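PDB 1UB7: 3-oxoacyl-[acyl-carrier protein] synthase from Thermus thermophilus, which probably catalyses the first condensation of fatty acid synthesis, joining an acetyl group from acetyl-CoA to malonyl-ACP to give 3-oxobutanoyl-ACP. Local coordinates for residues Glu187-Cys192 with Thr201-Arg206; Lys216-Val221 with Val304-Gly309. All coordinates share one frame; numbering follows the deposited sequence.

Contact 1. Residues Glu187-Cys192 with Thr201-Arg206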
loop_
_atom_site.group_PDB
_atom_site.type_symbol
_atom_site.label_atom_id
_atom_site.label_comp_id
_atom_site.label_asym_id
_atom_site.label_seq_id
_atom_site.Cartn_x
_atom_site.Cartn_y
_atom_site.Cartn_z
ATOM N N GLU A 187 14.782 9.149 -11.136
ATOM C CA GLU A 187 15.571 9.927 -10.172
ATOM C C GLU A 187 15.846 9.243 -8.831
ATOM O O GLU A 187 16.781 9.615 -8.118
ATOM C CB GLU A 187 14.877 11.265 -9.917
ATOM C CG GLU A 187 14.440 11.962 -11.191
ATOM C CD GLU A 187 15.613 12.421 -12.042
ATOM O OE1 GLU A 187 16.673 11.754 -12.022
ATOM O OE2 GLU A 187 15.462 13.446 -12.745
ATOM N N LEU A 188 15.025 8.258 -8.486
ATOM C CA LEU A 188 15.176 7.523 -7.234
ATOM C C LEU A 188 14.397 6.214 -7.353
ATOM O O LEU A 188 13.201 6.229 -7.651
ATOM C CB LEU A 188 14.647 8.365 -6.059
ATOM C CG LEU A 188 14.710 7.794 -4.635
ATOM C CD1 LEU A 188 16.131 7.355 -4.283
ATOM C CD2 LEU A 188 14.217 8.847 -3.662
ATOM N N TYR A 189 15.076 5.087 -7.126
ATOM C CA TYR A 189 14.438 3.778 -7.237
ATOM C C TYR A 189 15.286 2.570 -6.797
ATOM O O TYR A 189 16.472 2.680 -6.479
ATOM C CB TYR A 189 13.985 3.560 -8.692
ATOM C CG TYR A 189 15.124 3.571 -9.699
ATOM C CD1 TYR A 189 16.054 2.524 -9.745
ATOM C CD2 TYR A 189 15.302 4.649 -10.572
ATOM C CE1 TYR A 189 17.130 2.550 -10.627
ATOM C CE2 TYR A 189 16.378 4.685 -11.460
ATOM C CZ TYR A 189 17.289 3.632 -11.480
ATOM O OH TYR A 189 18.362 3.659 -12.342
ATOM N N HIS A 190 14.626 1.417 -6.794
ATOM C CA HIS A 190 15.204 0.117 -6.471
ATOM C C HIS A 190 14.169 -0.889 -6.986
ATOM O O HIS A 190 13.100 -1.068 -6.387
ATOM C CB HIS A 190 15.408 -0.063 -4.960
ATOM C CG HIS A 190 15.902 -1.428 -4.578
ATOM N ND1 HIS A 190 15.129 -2.564 -4.706
ATOM C CD2 HIS A 190 17.099 -1.843 -4.096
ATOM C CE1 HIS A 190 15.828 -3.617 -4.320
ATOM N NE2 HIS A 190 17.027 -3.207 -3.946
ATOM N N ALA A 191 14.478 -1.523 -8.111
ATOM C CA ALA A 191 13.566 -2.485 -8.717
ATOM C C ALA A 191 13.076 -3.554 -7.744
ATOM O O ALA A 191 13.533 -3.644 -6.597
ATOM C CB ALA A 191 14.239 -3.145 -9.916
ATOM N N CYS A 192 12.123 -4.351 -8.216
ATOM C CA CYS A 192 11.564 -5.453 -7.438
ATOM C C CYS A 192 11.195 -6.586 -8.389
ATOM O O CYS A 192 11.782 -7.662 -8.340
ATOM C CB CYS A 192 10.321 -5.016 -6.658
ATOM S SG CYS A 192 9.595 -6.364 -5.676
ATOM N N THR A 201 14.411 3.835 -18.458
ATOM C CA THR A 201 15.498 3.827 -17.485
ATOM C C THR A 201 15.630 2.443 -16.834
ATOM O O THR A 201 14.778 2.020 -16.054
ATOM C CB THR A 201 15.257 4.889 -16.382
ATOM O OG1 THR A 201 15.092 6.186 -16.979
ATOM C CG2 THR A 201 16.431 4.922 -15.416
ATOM N N SER A 202 16.703 1.737 -17.165
ATOM C CA SER A 202 16.931 0.409 -16.615
ATOM C C SER A 202 17.239 0.484 -15.119
ATOM O O SER A 202 17.768 1.485 -14.636
ATOM C CB SER A 202 18.089 -0.269 -17.360
ATOM O OG SER A 202 18.258 -1.622 -16.962
ATOM N N MET A 203 16.902 -0.579 -14.391
ATOM C CA MET A 203 17.147 -0.646 -12.951
ATOM C C MET A 203 18.110 -1.787 -12.593
ATOM O O MET A 203 18.066 -2.867 -13.193
ATOM C CB MET A 203 15.823 -0.832 -12.189
ATOM C CG MET A 203 14.860 0.361 -12.255
ATOM S SD MET A 203 13.359 0.162 -11.227
ATOM C CE MET A 203 12.212 -0.529 -12.425
ATOM N N LYS A 204 18.979 -1.535 -11.614
ATOM C CA LYS A 204 19.955 -2.525 -11.148
ATOM C C LYS A 204 19.497 -3.045 -9.779
ATOM O O LYS A 204 18.569 -2.487 -9.180
ATOM C CB LYS A 204 21.347 -1.884 -11.045
ATOM C CG LYS A 204 22.519 -2.866 -10.959
ATOM C CD LYS A 204 22.866 -3.261 -9.524
ATOM C CE LYS A 204 24.153 -4.089 -9.470
ATOM N NZ LYS A 204 24.655 -4.349 -8.085
ATOM N N ASN A 205 20.143 -4.104 -9.288
ATOM C CA ASN A 205 19.781 -4.708 -8.000
ATOM C C ASN A 205 20.131 -3.892 -6.746
ATOM O O ASN A 205 20.205 -4.447 -5.646
ATOM C CB ASN A 205 20.389 -6.124 -7.878
ATOM C CG ASN A 205 21.918 -6.119 -7.776
ATOM O OD1 ASN A 205 22.499 -5.415 -6.948
ATOM N ND2 ASN A 205 22.570 -6.926 -8.610
ATOM N N ARG A 206 20.337 -2.586 -6.901
ATOM C CA ARG A 206 20.662 -1.738 -5.755
ATOM C C ARG A 206 20.022 -0.354 -5.785
ATOM O O ARG A 206 19.629 0.151 -6.842
ATOM C CB ARG A 206 22.181 -1.608 -5.597
ATOM C CG ARG A 206 22.821 -2.838 -4.966
ATOM C CD ARG A 206 22.203 -3.124 -3.598
ATOM N NE ARG A 206 22.569 -4.442 -3.080
ATOM C CZ ARG A 206 22.123 -4.949 -1.934
ATOM N NH1 ARG A 206 21.288 -4.251 -1.173
ATOM N NH2 ARG A 206 22.508 -6.158 -1.547
#
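The phenol oxygen of Y189 has two neighbours in the 201-206 loop: its OH lies 3.2 Å from the carbonyl O of S202, and 3.8 Å from CG2 of T201. The polar end of T201 is engaged differently, its OG1 hydrogen-bonding to D199. Y189 leaves strand 188-191 with CG held between the backbone N and the carbonyl carbon (chi1 61°), which starts the ring out over the loop. M203 meets one ring face. Its CG stands 3.9 Å from the Y189 ring centroid, a CH-pi contact 29° off the normal, while SD approaches obliquely at 4.5 Å from the same centroid. A long, unbranched methionine suits this place: with CG over the tyrosine, its SD reaches back to A191, 3.7 Å from CB of A191, and the two CB atoms also meet; a small alanine leaves room for that approach. Farther on, the H190 ring lies obliquely against the backbone, its CD2 3.7 Å from C of R206. K204 and N205 turn outward, NZ of K204 bonding to OD1 of N205 at 2.7 Å. The arrangement is a Met-aromatic contact within a long-looped beta hairpin of strands 188-191 and 208-209, whose H190 and A191 pair with a strand of the second subunit, continuing the sheet across the dimer interface.

Contact 2. Residues Lys216-Val221 with Val304-Gly309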
loop_
_atom_site.group_PDB
_atom_site.type_symbol
_atom_site.label_atom_id
_atom_site.label_comp_id
_atom_site.label_asym_id
_atom_site.label_seq_id
_atom_site.Cartn_x
_atom_site.Cartn_y
_atom_site.Cartn_z
ATOM N N LYS A 216 16.812 19.639 -5.865
ATOM C CA LYS A 216 16.043 20.679 -6.535
ATOM C C LYS A 216 14.539 20.472 -6.253
ATOM O O LYS A 216 13.797 21.425 -5.985
ATOM C CB LYS A 216 16.337 20.604 -8.041
ATOM C CG LYS A 216 16.171 21.913 -8.805
ATOM C CD LYS A 216 16.490 21.734 -10.292
ATOM C CE LYS A 216 17.919 21.240 -10.515
ATOM N NZ LYS A 216 18.277 21.144 -11.965
ATOM N N PHE A 217 14.115 19.209 -6.304
ATOM C CA PHE A 217 12.729 18.797 -6.060
ATOM C C PHE A 217 12.276 19.082 -4.619
ATOM O O PHE A 217 11.335 19.849 -4.384
ATOM C CB PHE A 217 12.591 17.292 -6.365
ATOM C CG PHE A 217 11.278 16.688 -5.931
ATOM C CD1 PHE A 217 10.078 17.091 -6.515
ATOM C CD2 PHE A 217 11.243 15.726 -4.922
ATOM C CE1 PHE A 217 8.862 16.542 -6.101
ATOM C CE2 PHE A 217 10.040 15.173 -4.500
ATOM C CZ PHE A 217 8.844 15.580 -5.088
ATOM N N ALA A 218 12.952 18.451 -3.664
ATOM C CA ALA A 218 12.631 18.609 -2.248
ATOM C C ALA A 218 12.401 20.070 -1.894
ATOM O O ALA A 218 11.333 20.445 -1.396
ATOM C CB ALA A 218 13.762 18.041 -1.387
ATOM N N VAL A 219 13.415 20.885 -2.170
ATOM C CA VAL A 219 13.381 22.308 -1.878
ATOM C C VAL A 219 12.115 23.016 -2.365
ATOM O O VAL A 219 11.420 23.661 -1.575
ATOM C CB VAL A 219 14.636 23.000 -2.466
ATOM C CG1 VAL A 219 14.603 24.484 -2.161
ATOM C CG2 VAL A 219 15.901 22.368 -1.871
ATOM N N ARG A 220 11.809 22.890 -3.653
ATOM C CA ARG A 220 10.628 23.537 -4.213
ATOM C C ARG A 220 9.325 22.906 -3.756
ATOM O O ARG A 220 8.358 23.606 -3.429
ATOM C CB ARG A 220 10.694 23.524 -5.740
ATOM C CG ARG A 220 11.712 24.506 -6.298
ATOM C CD ARG A 220 11.915 24.326 -7.788
ATOM N NE ARG A 220 12.937 25.232 -8.296
ATOM C CZ ARG A 220 13.616 25.030 -9.419
ATOM N NH1 ARG A 220 13.378 23.948 -10.151
ATOM N NH2 ARG A 220 14.533 25.906 -9.808
ATOM N N VAL A 221 9.294 21.581 -3.728
ATOM C CA VAL A 221 8.086 20.895 -3.308
ATOM C C VAL A 221 7.813 21.180 -1.829
ATOM O O VAL A 221 6.749 21.701 -1.476
ATOM C CB VAL A 221 8.188 19.357 -3.586
ATOM C CG1 VAL A 221 8.359 18.562 -2.292
ATOM C CG2 VAL A 221 6.954 18.896 -4.342
ATOM N N VAL A 304 5.649 17.617 6.466
ATOM C CA VAL A 304 5.882 17.708 5.045
ATOM C C VAL A 304 6.974 16.718 4.659
ATOM O O VAL A 304 7.928 16.524 5.411
ATOM C CB VAL A 304 6.288 19.168 4.647
ATOM C CG1 VAL A 304 7.577 19.574 5.356
ATOM C CG2 VAL A 304 6.458 19.280 3.136
ATOM N N SER A 305 6.824 16.080 3.495
ATOM C CA SER A 305 7.810 15.104 3.029
ATOM C C SER A 305 7.840 14.986 1.504
ATOM O O SER A 305 6.879 15.322 0.816
ATOM C CB SER A 305 7.539 13.725 3.654
ATOM O OG SER A 305 8.473 12.751 3.201
ATOM N N PHE A 306 8.965 14.503 0.998
ATOM C CA PHE A 306 9.200 14.334 -0.431
ATOM C C PHE A 306 9.933 13.010 -0.555
ATOM O O PHE A 306 10.497 12.534 0.426
ATOM C CB PHE A 306 10.131 15.435 -0.947
ATOM C CG PHE A 306 11.488 15.437 -0.276
ATOM C CD1 PHE A 306 11.700 16.144 0.913
ATOM C CD2 PHE A 306 12.541 14.671 -0.793
ATOM C CE1 PHE A 306 12.942 16.088 1.583
ATOM C CE2 PHE A 306 13.786 14.606 -0.131
ATOM C CZ PHE A 306 13.982 15.317 1.059
ATOM N N GLY A 307 9.957 12.430 -1.750
ATOM C CA GLY A 307 10.660 11.173 -1.912
ATOM C C GLY A 307 10.467 10.506 -3.257
ATOM O O GLY A 307 9.996 11.135 -4.220
ATOM N N ALA A 308 10.822 9.221 -3.316
ATOM C CA ALA A 308 10.700 8.449 -4.554
ATOM C C ALA A 308 9.259 8.416 -5.041
ATOM O O ALA A 308 8.301 8.417 -4.246
ATOM C CB ALA A 308 11.209 7.033 -4.353
ATOM N N GLY A 309 9.126 8.385 -6.364
ATOM C CA GLY A 309 7.825 8.351 -7.000
ATOM C C GLY A 309 7.898 8.976 -8.377
ATOM O O GLY A 309 7.793 8.264 -9.375
#
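A218 sets its methyl squarely on F306: CB stands 3.4 Å from the centroid of the F306 ring, 1° off the normal, a CH-pi contact centred on the face. Alanine suits this turn of the helix because a larger side chain could hardly fit between backbone and ring. F306 takes the position with CG between the backbone N and the carbonyl carbon (chi1 60°), which starts its ring off toward the helix. Nearer the strand, CB of F306 rests against two helix side chains, with CE2 of F217 at 3.6 Å and CG1 of V221 at 3.8 Å from it. The F217 ring turns its edge to the strand, CE2 lying 3.9 Å from N of G307.

Against this close-fitting apolar side stands the solvent side of the helix, where K216 and R220 extend outward; the guanidinium of R220 has CG of K216 3.7 Å above its plane. W312 and M222 add further apolar packing around the buried side. The F306 ring also meets the ring of H246, a predicted active-site residue. An alanine in place of F306 would probably leave the A218 methyl and the H246 ring without their aromatic neighbour and open a gap between them. With the 216-221 segment of helix 211-233 running roughly antiparallel to strand residues 304-307 (154°, axes 8.5 Å apart at closest), this is the helix-on-sheet layering of the thiolase-like fold, here beside the probable catalytic site.

Contact 1 closes before contact 2 opens along the chain: the hairpin of strands 188-191 and 208-209 leads directly into helix 211-233, which packs on strand 300-307, and 82 residues separate segments 216-221 and 304-309. Their centres lie 19 Å apart, yet they touch, CD2 of L188 packing 3.4 Å from N of A308. Contact 1 is peripheral and partly buried, in a small sheet extended by the second subunit, whereas contact 2 lies deeper, on the four-stranded sheet. F86 of the second subunit packs on L188, H190 and A308, so one residue of the partner chain bridges both regions, placing the dimer interface close to the strand end that borders the predicted active site.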